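Local coordinates for ABC transporter, substrate binding protein (Polyamine) (Agrobacterium tumefaciens, PDB 4EUO), which binds gamma-aminobutyric acid (GABA) selectively in the periplasm, probably as the substrate-binding component of an ABC transporter, at residues Asp35-Leu43 with Trp54-Tyr63; Gly71-Ile81 with Val230-Met241. All coordinates share one frame; numbering follows the deposited sequence.

In the fold
Followed from the N terminus, the chain leaves strand 32-35 and crosses over through helix 40-48 to strand 56-60, which runs in the same direction, then enters helix 61-67. Contact 1 closes this short loop, with only ten residues between its segments. Contact 2 opens after that helix, at Gly71, and closes a far longer loop with Val230-Met241. The two therefore stand in series, with centres about 14 Å apart. They also touch: Asp55 OD1 and Thr234 OG1 probably share a hydrogen bond. Contact 1 ties early segments to one another beside the GABA pocket; contact 2, farther out, brings the exit of strand 215-229 and the start of helix 237-247 against the loop after helix 61-67.

Contact 1 of 2, residues Asp35-Leu43 with Trp54-Tyr63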
loop_
_atom_site.group_PDB
_atom_site.type_symbol
_atom_site.label_atom_id
_atom_site.label_comp_id
_atom_site.label_asym_id
_atom_site.label_seq_id
_atom_site.Cartn_x
_atom_site.Cartn_y
_atom_site.Cartn_z
ATOM N N ASP A 35 14.850 -7.374 3.625
ATOM C CA ASP A 35 14.177 -8.140 4.638
ATOM C C ASP A 35 12.675 -7.817 4.635
ATOM O O ASP A 35 12.186 -6.997 3.849
ATOM C CB ASP A 35 14.818 -7.976 6.040
ATOM C CG ASP A 35 14.505 -9.099 7.044
ATOM O OD1 ASP A 35 13.890 -10.107 6.647
ATOM O OD2 ASP A 35 14.844 -8.941 8.227
ATOM N N GLY A 36 11.944 -8.482 5.504
ATOM C CA GLY A 36 10.516 -8.332 5.623
ATOM C C GLY A 36 9.831 -9.683 5.681
ATOM O O GLY A 36 10.477 -10.708 5.954
ATOM N N PRO A 37 8.533 -9.718 5.422
ATOM C CA PRO A 37 7.692 -8.565 5.054
ATOM C C PRO A 37 7.444 -7.594 6.200
ATOM O O PRO A 37 7.447 -7.962 7.380
ATOM C CB PRO A 37 6.398 -9.227 4.585
ATOM C CG PRO A 37 6.319 -10.468 5.468
ATOM C CD PRO A 37 7.742 -10.966 5.504
ATOM N N THR A 38 7.160 -6.334 5.853
ATOM C CA THR A 38 6.845 -5.350 6.867
ATOM C C THR A 38 5.799 -5.908 7.797
ATOM O O THR A 38 4.751 -6.393 7.357
ATOM C CB THR A 38 6.366 -4.070 6.228
ATOM O OG1 THR A 38 7.489 -3.571 5.500
ATOM C CG2 THR A 38 5.880 -3.019 7.261
ATOM N N ASP A 39 6.044 -5.788 9.092
ATOM C CA ASP A 39 5.166 -6.299 10.121
ATOM C C ASP A 39 5.311 -5.354 11.290
ATOM O O ASP A 39 6.419 -5.211 11.823
ATOM C CB ASP A 39 5.597 -7.730 10.460
ATOM C CG ASP A 39 4.749 -8.412 11.506
ATOM O OD1 ASP A 39 4.201 -9.501 11.202
ATOM O OD2 ASP A 39 4.622 -7.866 12.618
ATOM N N TYR A 40 4.215 -4.699 11.682
ATOM C CA TYR A 40 4.301 -3.690 12.709
ATOM C C TYR A 40 4.591 -4.264 14.079
ATOM O O TYR A 40 5.259 -3.586 14.883
ATOM C CB TYR A 40 3.044 -2.821 12.707
ATOM C CG TYR A 40 2.728 -2.247 11.334
ATOM C CD1 TYR A 40 3.719 -1.653 10.552
ATOM C CD2 TYR A 40 1.430 -2.248 10.846
ATOM C CE1 TYR A 40 3.432 -1.134 9.287
ATOM C CE2 TYR A 40 1.128 -1.741 9.593
ATOM C CZ TYR A 40 2.130 -1.175 8.823
ATOM O OH TYR A 40 1.888 -0.682 7.570
ATOM N N GLY A 41 4.156 -5.500 14.326
ATOM C CA GLY A 41 4.472 -6.168 15.594
ATOM C C GLY A 41 5.966 -6.450 15.686
ATOM O O GLY A 41 6.578 -6.225 16.742
ATOM N N LYS A 42 6.574 -6.936 14.589
ATOM C CA LYS A 42 8.023 -7.184 14.571
ATOM C C LYS A 42 8.809 -5.870 14.670
ATOM O O LYS A 42 9.875 -5.845 15.305
ATOM C CB LYS A 42 8.462 -7.954 13.327
ATOM C CG LYS A 42 7.945 -9.391 13.337
ATOM C CD LYS A 42 8.512 -10.191 12.182
ATOM C CE LYS A 42 7.863 -11.550 12.073
ATOM N NZ LYS A 42 8.756 -12.538 11.408
ATOM N N LEU A 43 8.306 -4.781 14.060
ATOM C CA LEU A 43 8.983 -3.481 14.149
ATOM C C LEU A 43 8.996 -3.055 15.609
ATOM O O LEU A 43 10.053 -2.714 16.154
ATOM C CB LEU A 43 8.235 -2.442 13.254
ATOM C CG LEU A 43 9.010 -1.156 12.925
ATOM C CD1 LEU A 43 8.454 -0.477 11.645
ATOM C CD2 LEU A 43 9.019 -0.169 14.092
ATOM N N TRP A 54 16.021 -3.607 10.975
ATOM C CA TRP A 54 15.467 -3.001 9.750
ATOM C C TRP A 54 15.819 -1.533 9.838
ATOM O O TRP A 54 15.372 -0.873 10.749
ATOM C CB TRP A 54 13.946 -3.173 9.726
ATOM C CG TRP A 54 13.435 -4.570 9.581
ATOM C CD1 TRP A 54 14.150 -5.698 9.275
ATOM C CD2 TRP A 54 12.069 -4.990 9.741
ATOM N NE1 TRP A 54 13.304 -6.789 9.206
ATOM C CE2 TRP A 54 12.027 -6.383 9.515
ATOM C CE3 TRP A 54 10.878 -4.323 10.087
ATOM C CZ2 TRP A 54 10.832 -7.119 9.594
ATOM C CZ3 TRP A 54 9.692 -5.053 10.151
ATOM C CH2 TRP A 54 9.678 -6.433 9.912
ATOM N N ASP A 55 16.621 -1.020 8.906
ATOM C CA ASP A 55 17.048 0.386 8.953
ATOM C C ASP A 55 16.071 1.347 8.274
ATOM O O ASP A 55 15.870 2.456 8.742
ATOM C CB ASP A 55 18.456 0.496 8.350
ATOM C CG ASP A 55 19.427 -0.373 9.116
ATOM O OD1 ASP A 55 19.492 -0.218 10.342
ATOM O OD2 ASP A 55 20.027 -1.263 8.497
ATOM N N VAL A 56 15.489 0.884 7.173
ATOM C CA VAL A 56 14.464 1.648 6.469
ATOM C C VAL A 56 13.338 0.660 6.238
ATOM O O VAL A 56 13.562 -0.465 5.782
ATOM C CB VAL A 56 14.967 2.253 5.146
ATOM C CG1 VAL A 56 13.803 2.898 4.371
ATOM C CG2 VAL A 56 16.067 3.297 5.409
ATOM N N VAL A 57 12.117 1.086 6.580
ATOM C CA VAL A 57 10.951 0.232 6.384
ATOM C C VAL A 57 9.918 0.963 5.520
ATOM O O VAL A 57 9.598 2.124 5.758
ATOM C CB VAL A 57 10.318 -0.164 7.735
ATOM C CG1 VAL A 57 9.210 -1.211 7.559
ATOM C CG2 VAL A 57 11.359 -0.717 8.731
ATOM N N ASP A 58 9.375 0.231 4.560
ATOM C CA ASP A 58 8.252 0.727 3.788
ATOM C C ASP A 58 6.983 0.292 4.557
ATOM O O ASP A 58 6.737 -0.902 4.774
ATOM C CB ASP A 58 8.310 0.111 2.393
ATOM C CG ASP A 58 7.191 0.551 1.487
ATOM O OD1 ASP A 58 6.021 0.420 1.896
ATOM O OD2 ASP A 58 7.486 1.040 0.394
ATOM N N VAL A 59 6.207 1.299 4.983
ATOM C CA VAL A 59 5.010 1.060 5.794
ATOM C C VAL A 59 3.805 1.733 5.163
ATOM O O VAL A 59 3.939 2.584 4.295
ATOM C CB VAL A 59 5.206 1.599 7.247
ATOM C CG1 VAL A 59 6.351 0.893 7.956
ATOM C CG2 VAL A 59 5.406 3.115 7.254
ATOM N N GLU A 60 2.604 1.422 5.685
ATOM C CA GLU A 60 1.414 2.144 5.257
ATOM C C GLU A 60 1.418 3.546 5.847
ATOM O O GLU A 60 1.836 3.730 7.010
ATOM C CB GLU A 60 0.166 1.357 5.671
ATOM C CG GLU A 60 0.009 0.117 4.782
ATOM C CD GLU A 60 -0.696 -1.062 5.427
ATOM O OE1 GLU A 60 -0.548 -1.289 6.644
ATOM O OE2 GLU A 60 -1.336 -1.825 4.675
ATOM N N GLY A 61 0.910 4.527 5.089
ATOM C CA GLY A 61 0.978 5.913 5.554
ATOM C C GLY A 61 0.220 6.211 6.830
ATOM O O GLY A 61 0.626 7.107 7.593
ATOM N N ASP A 62 -0.880 5.507 7.092
ATOM C CA ASP A 62 -1.617 5.767 8.330
ATOM C C ASP A 62 -0.821 5.286 9.550
ATOM O O ASP A 62 -0.828 5.937 10.596
ATOM C CB ASP A 62 -3.010 5.136 8.280
ATOM C CG ASP A 62 -2.989 3.626 8.302
ATOM O OD1 ASP A 62 -2.432 3.027 7.344
ATOM O OD2 ASP A 62 -3.475 3.050 9.282
ATOM N N TYR A 63 -0.124 4.151 9.401
ATOM C CA TYR A 63 0.767 3.689 10.450
ATOM C C TYR A 63 1.898 4.719 10.643
ATOM O O TYR A 63 2.159 5.157 11.787
ATOM C CB TYR A 63 1.351 2.316 10.099
ATOM C CG TYR A 63 2.469 1.920 11.036
ATOM C CD1 TYR A 63 2.200 1.275 12.239
ATOM C CD2 TYR A 63 3.802 2.213 10.726
ATOM C CE1 TYR A 63 3.233 0.908 13.107
ATOM C CE2 TYR A 63 4.840 1.852 11.586
ATOM C CZ TYR A 63 4.545 1.205 12.766
ATOM O OH TYR A 63 5.580 0.842 13.601
HETATM O O HOH W 1 4.909 -0.899 15.453
#
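In the beta-alpha-beta crossover from strand 32-35 through helix 40-48 to strand 56-60, the CA atoms of Asp35 and Trp54 lie 7.4 Å apart, and farther along Thr38 lies beside Val59 as the turn into the helix passes strand 56-60 and the start of helix 61-67. The indole of Trp54 fits beneath this turn: its NE1 donates to Asp35 OD2 (2.8 Å), with the oxygen in the ring plane but the carboxylate turned 89° to it. The six-membered end of the indole reaches the backbone of Pro37-Asp39 and the CB of Lys42. Gly36 meets a need of its own, since a side chain at its backbone angles would strike the preceding carbonyl. Thr38 suits a buried place beside a strand, for OG1 donates to Asp58 O (2.9 Å) while CG2 packs on Val57 and Val59.

Tyr40 carries the other half. With CG beside its own backbone N (chi1 -53°), its ring reaches over Tyr63 in an offset stack, planes 6° apart and centroids separated by 3.9 Å. The two side chains run past each other in opposite directions, which brings Tyr63 CB under the hydroxyl end of Tyr40. That hydroxyl donates to Glu60 OE1 (2.7 Å), meeting it from above the carboxylate plane, and accepts from Glu60 N (2.9 Å). Leu43 fills in beside the stack, its methyls on Val57 CG2 and Tyr63 OH, and a water joins Tyr63 OH to Tyr40 O.

Glu60 belongs to the GABA pocket, and its OE2 is held by Tyr135. Tyr40 is thus a second-shell residue: stacking holds its ring flat against Tyr63, and its hydroxyl bonds to both the backbone N and OE1 of Glu60, which probably limits how that side chain can turn beside the ligand.

Contact 2 of 2, residues Gly71-Ile81 with Val230-Met241; sequences GLLEKLDFSVI and VPKGTKNKDAAM
Leu73 and Pro231 form a single beta bridge, flanked by two nearly straight backbone bonds, Glu74 N to Val230 O (2.8 Å) and Lys232 N to Leu72 O (2.9 Å). A type II turn, Pro231 to Thr234, follows at once; Gly233 has the backbone angles that suit its third position and are closed to a side chain.

Glu74 reaches into this turn. Its CG lies on Val230 CG1, and the bend at chi2 (-69°) brings the carboxylate to the turn. There OE2 accepts from Gly233 N (2.9 Å), while OE1 forms a salt bridge with the extended Lys237, whose NZ comes from above the carboxylate plane. A water links OE2 to Thr234 O. Thr234 itself is positioned by an ST turn to Asn236 N and by Asp55 on its hydroxyl.

Farther along, Met241 on helix 237-247 fits the apolar side of the loop, its flexible thioether lying against Leu76 CD2 and Ile81 CD1. Asp77 begins an Asx turn, OD1 accepting from N and OG of Ser79, and its O takes Val80 N and Ile81 N; beyond it Val80 CG1 packs on Met241 CB. Asp77 N, in turn, points at Met241 SD in a weak hydrogen bond of 3.5 Å.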
loop_
_atom_site.group_PDB
_atom_site.type_symbol
_atom_site.label_atom_id
_atom_site.label_comp_id
_atom_site.label_asym_id
_atom_site.label_seq_id
_atom_site.Cartn_x
_atom_site.Cartn_y
_atom_site.Cartn_z
ATOM N N GLY A 71 6.978 6.582 19.942
ATOM C CA GLY A 71 8.386 6.297 20.196
ATOM C C GLY A 71 8.949 5.183 19.335
ATOM O O GLY A 71 9.963 4.582 19.687
ATOM N N LEU A 72 8.284 4.870 18.190
ATOM C CA LEU A 72 8.730 3.767 17.350
ATOM C C LEU A 72 9.739 4.135 16.297
ATOM O O LEU A 72 10.411 3.248 15.769
ATOM C CB LEU A 72 7.500 3.121 16.684
ATOM C CG LEU A 72 6.554 2.398 17.650
ATOM C CD1 LEU A 72 5.144 2.273 17.048
ATOM C CD2 LEU A 72 7.087 1.027 18.017
ATOM N N LEU A 73 9.825 5.427 15.956
ATOM C CA LEU A 73 10.582 5.931 14.836
ATOM C C LEU A 73 11.586 7.007 15.150
ATOM O O LEU A 73 11.316 7.851 16.006
ATOM C CB LEU A 73 9.606 6.499 13.751
ATOM C CG LEU A 73 8.491 5.537 13.285
ATOM C CD1 LEU A 73 7.600 6.237 12.229
ATOM C CD2 LEU A 73 9.069 4.235 12.692
ATOM N N GLU A 74 12.645 7.070 14.355
ATOM C CA GLU A 74 13.572 8.183 14.428
ATOM C C GLU A 74 12.936 9.338 13.699
ATOM O O GLU A 74 12.284 9.151 12.649
ATOM C CB GLU A 74 14.847 7.851 13.663
ATOM C CG GLU A 74 15.698 6.748 14.281
ATOM C CD GLU A 74 16.384 7.060 15.598
ATOM O OE1 GLU A 74 16.377 8.235 16.033
ATOM O OE2 GLU A 74 16.885 6.097 16.219
ATOM N N LYS A 75 13.176 10.575 14.195
ATOM C CA LYS A 75 12.748 11.742 13.453
ATOM C C LYS A 75 13.638 11.761 12.223
ATOM O O LYS A 75 14.841 11.446 12.298
ATOM C CB LYS A 75 12.969 13.027 14.279
ATOM C CG LYS A 75 11.830 13.302 15.243
ATOM C CD LYS A 75 11.985 14.641 15.956
ATOM C CE LYS A 75 10.899 14.888 16.973
ATOM N NZ LYS A 75 9.626 15.319 16.336
ATOM N N LEU A 76 13.067 12.076 11.059
ATOM C CA LEU A 76 13.888 12.097 9.857
ATOM C C LEU A 76 14.803 13.335 9.821
ATOM O O LEU A 76 14.431 14.402 10.325
ATOM C CB LEU A 76 13.038 12.037 8.573
ATOM C CG LEU A 76 12.237 10.741 8.345
ATOM C CD1 LEU A 76 11.661 10.743 6.945
ATOM C CD2 LEU A 76 13.086 9.473 8.534
ATOM N N ASP A 77 15.959 13.185 9.191
ATOM C CA ASP A 77 16.919 14.299 9.083
ATOM C C ASP A 77 16.618 15.045 7.785
ATOM O O ASP A 77 17.049 14.630 6.706
ATOM C CB ASP A 77 18.365 13.781 9.094
ATOM C CG ASP A 77 19.418 14.875 9.113
ATOM O OD1 ASP A 77 19.054 16.053 8.898
ATOM O OD2 ASP A 77 20.607 14.544 9.302
ATOM N N PHE A 78 15.864 16.148 7.896
ATOM C CA PHE A 78 15.523 16.958 6.736
ATOM C C PHE A 78 16.642 17.903 6.257
ATOM O O PHE A 78 16.445 18.646 5.295
ATOM C CB PHE A 78 14.166 17.640 6.880
ATOM C CG PHE A 78 13.023 16.652 6.827
ATOM C CD1 PHE A 78 12.630 16.088 5.619
ATOM C CD2 PHE A 78 12.338 16.298 7.980
ATOM C CE1 PHE A 78 11.571 15.167 5.570
ATOM C CE2 PHE A 78 11.267 15.393 7.929
ATOM C CZ PHE A 78 10.888 14.848 6.719
ATOM N N SER A 79 17.831 17.800 6.855
ATOM C CA SER A 79 18.993 18.522 6.326
ATOM C C SER A 79 19.633 17.610 5.262
ATOM O O SER A 79 20.424 18.063 4.437
ATOM C CB SER A 79 19.988 18.873 7.436
ATOM O OG SER A 79 20.781 17.764 7.830
ATOM N N VAL A 80 19.260 16.300 5.279
ATOM C CA VAL A 80 19.740 15.307 4.334
ATOM C C VAL A 80 18.615 15.004 3.317
ATOM O O VAL A 80 18.874 14.960 2.115
ATOM C CB VAL A 80 20.220 14.034 5.076
ATOM C CG1 VAL A 80 20.536 12.910 4.101
ATOM C CG2 VAL A 80 21.448 14.348 5.942
ATOM N N ILE A 81 17.395 14.723 3.810
ATOM C CA ILE A 81 16.253 14.463 2.932
ATOM C C ILE A 81 15.696 15.847 2.551
ATOM O O ILE A 81 15.255 16.601 3.420
ATOM C CB ILE A 81 15.213 13.564 3.651
ATOM C CG1 ILE A 81 15.808 12.177 4.007
ATOM C CG2 ILE A 81 13.936 13.405 2.793
ATOM C CD1 ILE A 81 15.170 11.547 5.219
ATOM N N VAL A 230 12.225 5.102 9.620
ATOM C CA VAL A 230 13.448 4.566 10.211
ATOM C C VAL A 230 13.149 4.163 11.636
ATOM O O VAL A 230 12.872 5.017 12.464
ATOM C CB VAL A 230 14.546 5.648 10.168
ATOM C CG1 VAL A 230 15.822 5.124 10.844
ATOM C CG2 VAL A 230 14.842 6.076 8.744
ATOM N N PRO A 231 13.165 2.859 11.946
ATOM C CA PRO A 231 12.847 2.458 13.328
ATOM C C PRO A 231 13.793 3.057 14.371
ATOM O O PRO A 231 15.007 3.111 14.135
ATOM C CB PRO A 231 12.930 0.936 13.294
ATOM C CG PRO A 231 12.640 0.592 11.860
ATOM C CD PRO A 231 13.335 1.697 11.072
ATOM N N LYS A 232 13.243 3.457 15.508
ATOM C CA LYS A 232 14.011 4.051 16.601
ATOM C C LYS A 232 15.020 3.039 17.148
ATOM O O LYS A 232 14.644 1.962 17.622
ATOM C CB LYS A 232 13.048 4.470 17.705
ATOM C CG LYS A 232 13.776 5.268 18.820
ATOM C CD LYS A 232 12.866 6.224 19.561
ATOM C CE LYS A 232 13.641 7.246 20.364
ATOM N NZ LYS A 232 14.147 8.357 19.515
ATOM N N GLY A 233 16.297 3.414 17.074
ATOM C CA GLY A 233 17.373 2.538 17.531
ATOM C C GLY A 233 18.178 1.885 16.438
ATOM O O GLY A 233 19.044 1.057 16.731
ATOM N N THR A 234 17.906 2.201 15.155
ATOM C CA THR A 234 18.722 1.692 14.057
ATOM C C THR A 234 20.200 1.974 14.374
ATOM O O THR A 234 20.511 3.055 14.906
ATOM C CB THR A 234 18.368 2.385 12.720
ATOM O OG1 THR A 234 19.350 2.050 11.718
ATOM C CG2 THR A 234 18.271 3.910 12.861
ATOM N N LYS A 235 21.081 1.058 13.974
ATOM C CA LYS A 235 22.517 1.292 14.200
ATOM C C LYS A 235 23.116 1.971 12.979
ATOM O O LYS A 235 24.306 2.309 12.972
ATOM C CB LYS A 235 23.250 -0.022 14.539
ATOM C CG LYS A 235 23.241 -1.101 13.470
ATOM C CD LYS A 235 24.220 -2.262 13.777
ATOM C CE LYS A 235 25.662 -1.991 13.364
ATOM N NZ LYS A 235 25.803 -1.542 11.940
ATOM N N ASN A 236 22.284 2.169 11.920
ATOM C CA ASN A 236 22.713 2.761 10.650
ATOM C C ASN A 236 21.878 4.033 10.347
ATOM O O ASN A 236 21.408 4.191 9.206
ATOM C CB ASN A 236 22.581 1.708 9.527
ATOM C CG ASN A 236 23.333 0.409 9.770
ATOM O OD1 ASN A 236 22.794 -0.726 9.686
ATOM N ND2 ASN A 236 24.618 0.545 10.044
ATOM N N LYS A 237 21.695 4.922 11.344
ATOM C CA LYS A 237 20.836 6.112 11.224
ATOM C C LYS A 237 21.215 7.022 10.071
ATOM O O LYS A 237 20.363 7.322 9.234
ATOM C CB LYS A 237 20.718 6.890 12.531
ATOM C CG LYS A 237 19.618 7.943 12.540
ATOM C CD LYS A 237 19.472 8.558 13.899
ATOM C CE LYS A 237 18.579 9.770 13.853
ATOM N NZ LYS A 237 18.467 10.410 15.189
ATOM N N ASP A 238 22.493 7.437 9.989
ATOM C CA ASP A 238 22.893 8.324 8.895
ATOM C C ASP A 238 22.696 7.673 7.532
ATOM O O ASP A 238 22.184 8.320 6.617
ATOM C CB ASP A 238 24.357 8.812 9.083
ATOM C CG ASP A 238 24.551 9.693 10.302
ATOM O OD1 ASP A 238 23.548 10.254 10.799
ATOM O OD2 ASP A 238 25.712 9.845 10.748
ATOM N N ALA A 239 23.039 6.390 7.405
ATOM C CA ALA A 239 22.896 5.644 6.162
ATOM C C ALA A 239 21.404 5.520 5.789
ATOM O O ALA A 239 21.065 5.631 4.611
ATOM C CB ALA A 239 23.521 4.261 6.288
ATOM N N ALA A 240 20.528 5.356 6.804
ATOM C CA ALA A 240 19.076 5.238 6.578
ATOM C C ALA A 240 18.530 6.529 5.985
ATOM O O ALA A 240 17.734 6.484 5.025
ATOM C CB ALA A 240 18.380 4.915 7.886
ATOM N N MET A 241 18.978 7.682 6.514
ATOM C CA MET A 241 18.533 8.966 5.990
ATOM C C MET A 241 19.000 9.167 4.561
ATOM O O MET A 241 18.219 9.646 3.725
ATOM C CB MET A 241 19.002 10.134 6.883
ATOM C CG MET A 241 18.593 10.026 8.317
ATOM S SD MET A 241 16.785 9.897 8.517
ATOM C CE MET A 241 16.728 9.259 10.209
HETATM O O HOH W 2 11.214 7.407 10.836
HETATM O O HOH W 3 19.571 5.229 16.155
HETATM O O HOH W 4 21.503 12.018 9.031
#